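Local structure of Low molecular weight phosphotyrosine protein phosphatase 1 (7CUY) at residues I18-M23 with V35-A40; E80-F85 with G102-L107; L108-F113 with V142-A147. The protein probably dephosphorylates tyrosine-phosphorylated proteins and also hydrolyses small aryl phosphates and acyl phosphates. All coordinates share one frame; numbering follows the deposited sequence.

Contact 1. Residues I18-M23 with V35-A40; sequences IAEVVM and VEVDSA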
# COMPACT_ATOMS: atom_id res chain seq x y z
N ILE A 18 -2.26 -5.56 1.86
CA ILE A 18 -1.63 -5.63 3.18
C ILE A 18 -1.31 -4.22 3.67
O ILE A 18 -1.66 -3.84 4.79
CB ILE A 18 -0.37 -6.51 3.12
CG1 ILE A 18 -0.73 -7.99 2.97
CG2 ILE A 18 0.54 -6.28 4.32
CD1 ILE A 18 0.49 -8.89 2.63
N ALA A 19 -0.66 -3.41 2.82
CA ALA A 19 -0.29 -2.05 3.20
C ALA A 19 -1.53 -1.23 3.54
O ALA A 19 -1.51 -0.41 4.47
CB ALA A 19 0.53 -1.39 2.09
N GLU A 20 -2.61 -1.43 2.80
CA GLU A 20 -3.85 -0.73 3.13
C GLU A 20 -4.38 -1.17 4.48
O GLU A 20 -4.78 -0.34 5.30
CB GLU A 20 -4.90 -0.96 2.05
CG GLU A 20 -6.24 -0.34 2.42
CD GLU A 20 -7.36 -0.82 1.54
OE1 GLU A 20 -7.11 -1.67 0.65
OE2 GLU A 20 -8.47 -0.31 1.71
N VAL A 21 -4.41 -2.48 4.73
CA VAL A 21 -4.97 -2.95 6.00
C VAL A 21 -4.06 -2.56 7.17
O VAL A 21 -4.53 -2.18 8.25
CB VAL A 21 -5.20 -4.48 5.93
CG1 VAL A 21 -5.47 -5.02 7.32
CG2 VAL A 21 -6.36 -4.80 5.01
N VAL A 22 -2.74 -2.65 6.97
CA VAL A 22 -1.83 -2.28 8.04
C VAL A 22 -1.94 -0.79 8.34
O VAL A 22 -1.90 -0.38 9.50
CB VAL A 22 -0.39 -2.70 7.68
CG1 VAL A 22 0.61 -2.07 8.62
CG2 VAL A 22 -0.24 -4.22 7.73
N MET A 23 -2.11 0.04 7.30
CA MET A 23 -2.20 1.48 7.55
C MET A 23 -3.45 1.81 8.36
O MET A 23 -3.40 2.61 9.30
CB MET A 23 -2.19 2.25 6.23
CG MET A 23 -2.12 3.78 6.35
SD MET A 23 -0.45 4.43 6.75
CE MET A 23 -0.65 4.73 8.46
N VAL A 35 -8.07 10.23 8.56
CA VAL A 35 -7.25 9.73 7.46
C VAL A 35 -7.96 8.52 6.86
O VAL A 35 -8.22 7.54 7.56
CB VAL A 35 -5.83 9.34 7.91
CG1 VAL A 35 -5.01 8.85 6.71
CG2 VAL A 35 -5.12 10.51 8.60
N GLU A 36 -8.28 8.60 5.57
CA GLU A 36 -8.89 7.51 4.82
C GLU A 36 -7.82 6.80 4.00
O GLU A 36 -6.89 7.44 3.50
CB GLU A 36 -10.01 8.05 3.91
CG GLU A 36 -10.48 7.12 2.79
CD GLU A 36 -11.08 7.89 1.60
OE1 GLU A 36 -12.11 8.59 1.80
OE2 GLU A 36 -10.53 7.80 0.48
N VAL A 37 -7.94 5.48 3.88
CA VAL A 37 -6.96 4.64 3.19
C VAL A 37 -7.68 3.77 2.17
O VAL A 37 -8.73 3.21 2.46
CB VAL A 37 -6.17 3.76 4.18
CG1 VAL A 37 -4.95 3.15 3.49
CG2 VAL A 37 -5.75 4.55 5.43
N ASP A 38 -7.09 3.64 0.98
CA ASP A 38 -7.62 2.82 -0.11
C ASP A 38 -6.43 2.15 -0.76
O ASP A 38 -5.28 2.46 -0.43
CB ASP A 38 -8.43 3.69 -1.08
CG ASP A 38 -9.28 2.87 -2.07
OD1 ASP A 38 -9.64 1.71 -1.79
OD2 ASP A 38 -9.63 3.44 -3.15
N SER A 39 -6.67 1.21 -1.68
CA SER A 39 -5.57 0.66 -2.46
C SER A 39 -6.05 0.38 -3.89
O SER A 39 -7.25 0.27 -4.14
CB SER A 39 -4.99 -0.62 -1.83
OG SER A 39 -5.95 -1.67 -1.81
N ALA A 40 -5.11 0.31 -4.83
CA ALA A 40 -5.49 -0.02 -6.21
C ALA A 40 -4.29 -0.55 -6.98
O ALA A 40 -3.15 -0.55 -6.50
CB ALA A 40 -6.11 1.19 -6.92
O HOH W 1 -9.83 1.22 3.78
O HOH W 2 -10.40 0.04 -0.08
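Glu20 reaches out from helix 15-29 over strand 35-41 and passes Val37 in the opposite direction, so that its chain lies alongside the valine. With CG anti to the backbone N (chi1 175°), Glu20 CG comes 3.9 Å from Val37 CG1; the extended chain beyond it carries the carboxylate on to Ser39. At the tip, Ser39 OG donates to Glu20 OE1 over 2.7 Å, meeting the oxygen from above the carboxylate plane, 43° out of it. Ser39 OG also bonds with Asn12. The other oxygen works through water: one molecule donates to both Glu20 OE2 and the Val37 carbonyl, and a second to both OE2 and Asp38 OD1. That second water sits between like charges, with Glu20 OE2 and Asp38 OD1 4.2 Å apart, while Asp38 OD2 pairs with Arg71. An alanine in place of Glu20 would probably leave Ser39 OG without this acceptor, the two waters without their shared anchor and the side of Val37 CG1 less well covered. One turn along the helix, Met23 crosses Val37 at about a right angle, its CG 3.8 Å from Val37 CG2. Polar contacts thus gather round Glu20 and Ser39, and apolar ones round Met23 and Val37. Segment 18-23 runs almost antiparallel to segment 35-40, 171° between their directions, as expected in a beta-alpha-beta crossover, here strand 3-9, helix 15-29 and strand 35-41. Ser39 lies about 7 Å from Cys9, the probable nucleophile, side chain to side chain, which places the polar end of this packing near the active site.

Contact 2. Residues E80-F85 with G102-L107; sequences EFDYIF and GSKAEL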
# COMPACT_ATOMS: atom_id res chain seq x y z
N GLU A 80 -7.71 13.09 -6.12
CA GLU A 80 -8.44 12.81 -4.90
C GLU A 80 -7.52 12.53 -3.70
O GLU A 80 -7.84 12.93 -2.57
CB GLU A 80 -9.38 11.62 -5.10
CG GLU A 80 -10.19 11.28 -3.83
CD GLU A 80 -11.18 10.12 -4.00
OE1 GLU A 80 -11.67 9.90 -5.14
OE2 GLU A 80 -11.49 9.45 -2.99
N PHE A 81 -6.39 11.86 -3.91
CA PHE A 81 -5.57 11.43 -2.78
C PHE A 81 -4.43 12.40 -2.52
O PHE A 81 -3.83 12.95 -3.45
CB PHE A 81 -5.04 10.01 -3.01
CG PHE A 81 -6.12 8.98 -3.00
CD1 PHE A 81 -6.80 8.66 -4.15
CD2 PHE A 81 -6.51 8.37 -1.81
CE1 PHE A 81 -7.83 7.73 -4.14
CE2 PHE A 81 -7.54 7.44 -1.77
CZ PHE A 81 -8.20 7.11 -2.94
N ASP A 82 -4.13 12.60 -1.24
CA ASP A 82 -3.02 13.44 -0.83
C ASP A 82 -1.69 12.72 -0.97
O ASP A 82 -0.68 13.35 -1.29
CB ASP A 82 -3.21 13.88 0.61
CG ASP A 82 -4.53 14.56 0.82
OD1 ASP A 82 -4.63 15.76 0.48
OD2 ASP A 82 -5.48 13.88 1.27
N TYR A 83 -1.70 11.41 -0.76
CA TYR A 83 -0.51 10.57 -0.78
C TYR A 83 -0.81 9.33 -1.59
O TYR A 83 -1.81 8.65 -1.34
CB TYR A 83 -0.11 10.18 0.64
CG TYR A 83 0.08 11.38 1.53
CD1 TYR A 83 1.24 12.14 1.45
CD2 TYR A 83 -0.89 11.75 2.45
CE1 TYR A 83 1.42 13.26 2.27
CE2 TYR A 83 -0.74 12.85 3.27
CZ TYR A 83 0.43 13.60 3.18
OH TYR A 83 0.60 14.70 3.99
N ILE A 84 0.05 9.03 -2.56
CA ILE A 84 -0.02 7.77 -3.31
C ILE A 84 1.32 7.06 -3.15
O ILE A 84 2.37 7.64 -3.42
CB ILE A 84 -0.35 8.02 -4.79
CG1 ILE A 84 -1.67 8.79 -4.90
CG2 ILE A 84 -0.46 6.71 -5.51
CD1 ILE A 84 -2.23 8.90 -6.29
N PHE A 85 1.28 5.80 -2.71
CA PHE A 85 2.46 5.01 -2.37
C PHE A 85 2.66 3.87 -3.36
O PHE A 85 1.76 3.05 -3.57
CB PHE A 85 2.33 4.40 -0.97
CG PHE A 85 2.53 5.37 0.16
CD1 PHE A 85 3.79 5.72 0.59
CD2 PHE A 85 1.44 5.90 0.82
CE1 PHE A 85 3.97 6.59 1.66
CE2 PHE A 85 1.61 6.79 1.87
CZ PHE A 85 2.87 7.13 2.30
N GLY A 102 1.33 18.32 -12.29
CA GLY A 102 0.74 19.32 -11.44
C GLY A 102 -0.41 18.86 -10.60
O GLY A 102 -1.01 19.69 -9.90
N SER A 103 -0.75 17.57 -10.64
CA SER A 103 -1.81 17.04 -9.79
C SER A 103 -1.37 17.05 -8.32
O SER A 103 -0.18 17.01 -8.01
CB SER A 103 -2.19 15.62 -10.20
OG SER A 103 -1.03 14.82 -10.41
N LYS A 104 -2.34 17.10 -7.42
CA LYS A 104 -2.03 17.36 -6.02
C LYS A 104 -1.37 16.18 -5.30
O LYS A 104 -0.62 16.41 -4.35
CB LYS A 104 -3.30 17.82 -5.30
CG LYS A 104 -3.62 17.20 -3.96
CD LYS A 104 -5.09 17.40 -3.67
CE LYS A 104 -5.56 16.56 -2.52
NZ LYS A 104 -7.05 16.52 -2.47
N ALA A 105 -1.60 14.94 -5.73
CA ALA A 105 -1.04 13.79 -5.01
C ALA A 105 0.48 13.84 -4.89
O ALA A 105 1.19 14.10 -5.86
CB ALA A 105 -1.42 12.49 -5.71
N GLU A 106 0.97 13.53 -3.70
CA GLU A 106 2.39 13.33 -3.48
C GLU A 106 2.73 11.86 -3.73
O GLU A 106 2.15 10.97 -3.10
CB GLU A 106 2.77 13.75 -2.05
CG GLU A 106 4.26 13.99 -1.85
CD GLU A 106 4.65 14.35 -0.41
OE1 GLU A 106 5.79 14.03 -0.01
OE2 GLU A 106 3.83 14.98 0.30
N LEU A 107 3.68 11.59 -4.63
CA LEU A 107 4.06 10.22 -4.97
C LEU A 107 5.24 9.78 -4.12
O LEU A 107 6.34 10.35 -4.22
CB LEU A 107 4.42 10.08 -6.45
CG LEU A 107 3.49 10.74 -7.47
CD1 LEU A 107 3.92 10.33 -8.89
CD2 LEU A 107 2.03 10.39 -7.20
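Ile84 sets its CG1 beside its backbone N and anti to the carbonyl carbon (chi1 -57°), and an extended second torsion then takes CD1 to 3.7 Å from Ala105 CB. Glu106 does the reverse: CG is anti to the backbone N (chi1 -162°), and the extended chain runs side by side with Tyr83, pointing the same way. Its OE2 lies at the edge of the tyrosine ring, near the ring plane and 3.6 Å from Tyr83 CE1, with ring and carboxylate turned 55° apart. Glu106 OE1 is held by a salt bridge to Arg152, which is likely to limit the turning of the carboxylate. On the sheet face that carries Ile84, Leu107 CD2 packs 4.1 Å from Ile84 CB. Between this face and the one that carries Tyr83 and Glu106, the backbones are joined by Glu106 N donating to Asp82 O and by Ile84 N donating to Glu106 O, each 2.9 Å long and nearly straight. A CA-H...O contact, Leu107 CA to Ile84 O, adds to them at 3.5 Å. Before the strands pair, Asp82 and Lys104 cross obliquely: the methylene CE comes closest, 3.2 Å from Asp82 OD1, whereas NZ makes only a long salt bridge to that oxygen. Asp82 OD2 accepts the backbone N-H of Lys4 on the next strand, and NZ has a weak bond to Ser79 O. Tyr83 with Glu106 and Ile84 with Leu107 are parallel bridges, the pairing of the beta-alpha-beta unit formed by strand 83-86, helix 89-98 and strand 106-109, at the edge of this phosphatase fold's four-stranded parallel sheet.

Contact 3. Residues L108-F113 with V142-A147; sequences LMLGDF and VVACAA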
# COMPACT_ATOMS: atom_id res chain seq x y z
N LEU A 108 5.04 8.76 -3.30
CA LEU A 108 6.06 8.30 -2.38
C LEU A 108 6.23 6.80 -2.53
O LEU A 108 5.34 6.10 -2.99
CB LEU A 108 5.70 8.67 -0.92
CG LEU A 108 5.43 10.16 -0.72
CD1 LEU A 108 4.76 10.41 0.61
CD2 LEU A 108 6.73 11.00 -0.86
N MET A 109 7.39 6.31 -2.15
CA MET A 109 7.58 4.88 -2.05
C MET A 109 7.50 4.50 -0.58
O MET A 109 8.17 5.12 0.26
CB MET A 109 8.93 4.47 -2.66
CG MET A 109 8.97 2.99 -2.91
SD MET A 109 10.48 2.44 -3.69
CE MET A 109 11.61 2.59 -2.31
N LEU A 110 6.64 3.52 -0.26
CA LEU A 110 6.30 3.29 1.15
C LEU A 110 7.55 2.99 1.98
O LEU A 110 7.70 3.48 3.11
CB LEU A 110 5.28 2.15 1.27
CG LEU A 110 4.84 1.82 2.71
CD1 LEU A 110 4.37 3.06 3.42
CD2 LEU A 110 3.74 0.77 2.73
N GLY A 111 8.49 2.21 1.43
CA GLY A 111 9.65 1.81 2.21
C GLY A 111 10.67 2.91 2.45
O GLY A 111 11.63 2.68 3.19
N ASP A 112 10.50 4.09 1.85
CA ASP A 112 11.38 5.20 2.23
C ASP A 112 11.09 5.71 3.64
O ASP A 112 11.80 6.60 4.13
CB ASP A 112 11.26 6.35 1.21
CG ASP A 112 12.07 6.09 -0.07
OD1 ASP A 112 12.93 5.20 -0.08
OD2 ASP A 112 11.84 6.80 -1.08
N PHE A 113 10.08 5.16 4.32
CA PHE A 113 9.77 5.53 5.69
C PHE A 113 10.08 4.36 6.60
O PHE A 113 9.75 3.21 6.27
CB PHE A 113 8.31 5.99 5.81
CG PHE A 113 8.04 7.24 5.04
CD1 PHE A 113 8.21 8.48 5.63
CD2 PHE A 113 7.71 7.19 3.69
CE1 PHE A 113 8.00 9.65 4.91
CE2 PHE A 113 7.50 8.35 2.96
CZ PHE A 113 7.64 9.58 3.56
N VAL A 142 4.32 -2.70 8.48
CA VAL A 142 4.12 -2.30 9.87
C VAL A 142 5.10 -1.20 10.26
O VAL A 142 4.71 -0.18 10.87
CB VAL A 142 4.24 -3.53 10.79
CG1 VAL A 142 4.33 -3.11 12.27
CG2 VAL A 142 3.05 -4.46 10.56
N VAL A 143 6.37 -1.35 9.88
CA VAL A 143 7.37 -0.35 10.23
C VAL A 143 7.20 0.91 9.39
O VAL A 143 7.22 2.03 9.93
CB VAL A 143 8.78 -0.95 10.07
CG1 VAL A 143 9.86 0.14 10.25
CG2 VAL A 143 9.00 -2.11 11.08
N ALA A 144 7.03 0.77 8.08
CA ALA A 144 6.92 1.93 7.20
C ALA A 144 5.68 2.76 7.53
O ALA A 144 5.74 3.99 7.60
CB ALA A 144 6.88 1.48 5.74
N CYS A 145 4.54 2.10 7.72
CA CYS A 145 3.30 2.84 7.93
C CYS A 145 3.36 3.66 9.21
O CYS A 145 2.97 4.83 9.22
CB CYS A 145 2.11 1.88 7.99
SG CYS A 145 1.58 1.21 6.37
N ALA A 146 3.82 3.05 10.30
CA ALA A 146 4.00 3.79 11.55
C ALA A 146 4.86 5.04 11.34
O ALA A 146 4.47 6.15 11.71
CB ALA A 146 4.64 2.88 12.59
N ALA A 147 6.03 4.87 10.71
CA ALA A 147 6.96 5.98 10.56
C ALA A 147 6.35 7.09 9.71
O ALA A 147 6.43 8.27 10.08
CB ALA A 147 8.27 5.49 9.94
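Leu110 and Phe113 press the turn that follows strand 106-109 against Ala144, Cys145 and Ala147 of helix 132-153, a packing of helix on sheet end within the alpha/beta fold of the low molecular weight phosphatases. The apolar contacts come first. Leu110 CG, anti to the backbone N (chi1 -180°), lies 3.7 Å from Ala144 CB, and CD1 of the same leucine is about as near. Its other methyl, CD2, lies more loosely against the sulphur, 4.3 Å from Cys145 SG. Phe113 touches residues 142-147 through the root of its side chain: its CB is 4.2 Å from Ala147 CB, while the ring leads on to Phe148, farther along the same helix, edge to face, and packs on Phe85. Small side chains on the helix face suit the closeness of the backbones, with Phe113 CA and Ala144 CA only 4.8 Å apart.

Polar atoms take part mainly through the carbonyls of the turn, though Phe113 CB also lies near Ala144 O. Asp112 N donates to Met109 O and Phe113 N to Leu110 O, rounding off a short 3-10 segment. Leu110 O also lies in the plane of the Phe113 ring, at its edge, so the ring edge also packs against the turn itself. Two carbonyl oxygens, those of Leu110 and Phe113, approach the methyl of Ala144, each 3.4 Å from CB. Phe113 O goes further still: Ala144 CA makes a CA-H...O contact with it at 3.2 Å, with an angle of 140° at the hydrogen.

Contact 3 is the buried one; contacts 1 and 2 are only partly buried, contact 2 lying farthest from the centre of the chain. All three reach the same parallel sheet. Contact 1 lays a helix on one outermost strand, contact 2 pairs the other with its neighbour, and contact 3 takes over where that strand ends, the backbone of Leu108 continuing the pairing with Ile84. Helix 15-29 ties contacts 1 and 3 together, Met23 meeting Cys145 of helix 132-153 and Ala19 meeting Leu110 of the turn. Phe81 packs on Asp38 between contacts 1 and 2. Chemistry follows place: a serine-carboxylate bond and water bridges beside a small apolar patch in contact 1, backbone bonds flanked by charges in contact 2, close apolar packing in contact 3.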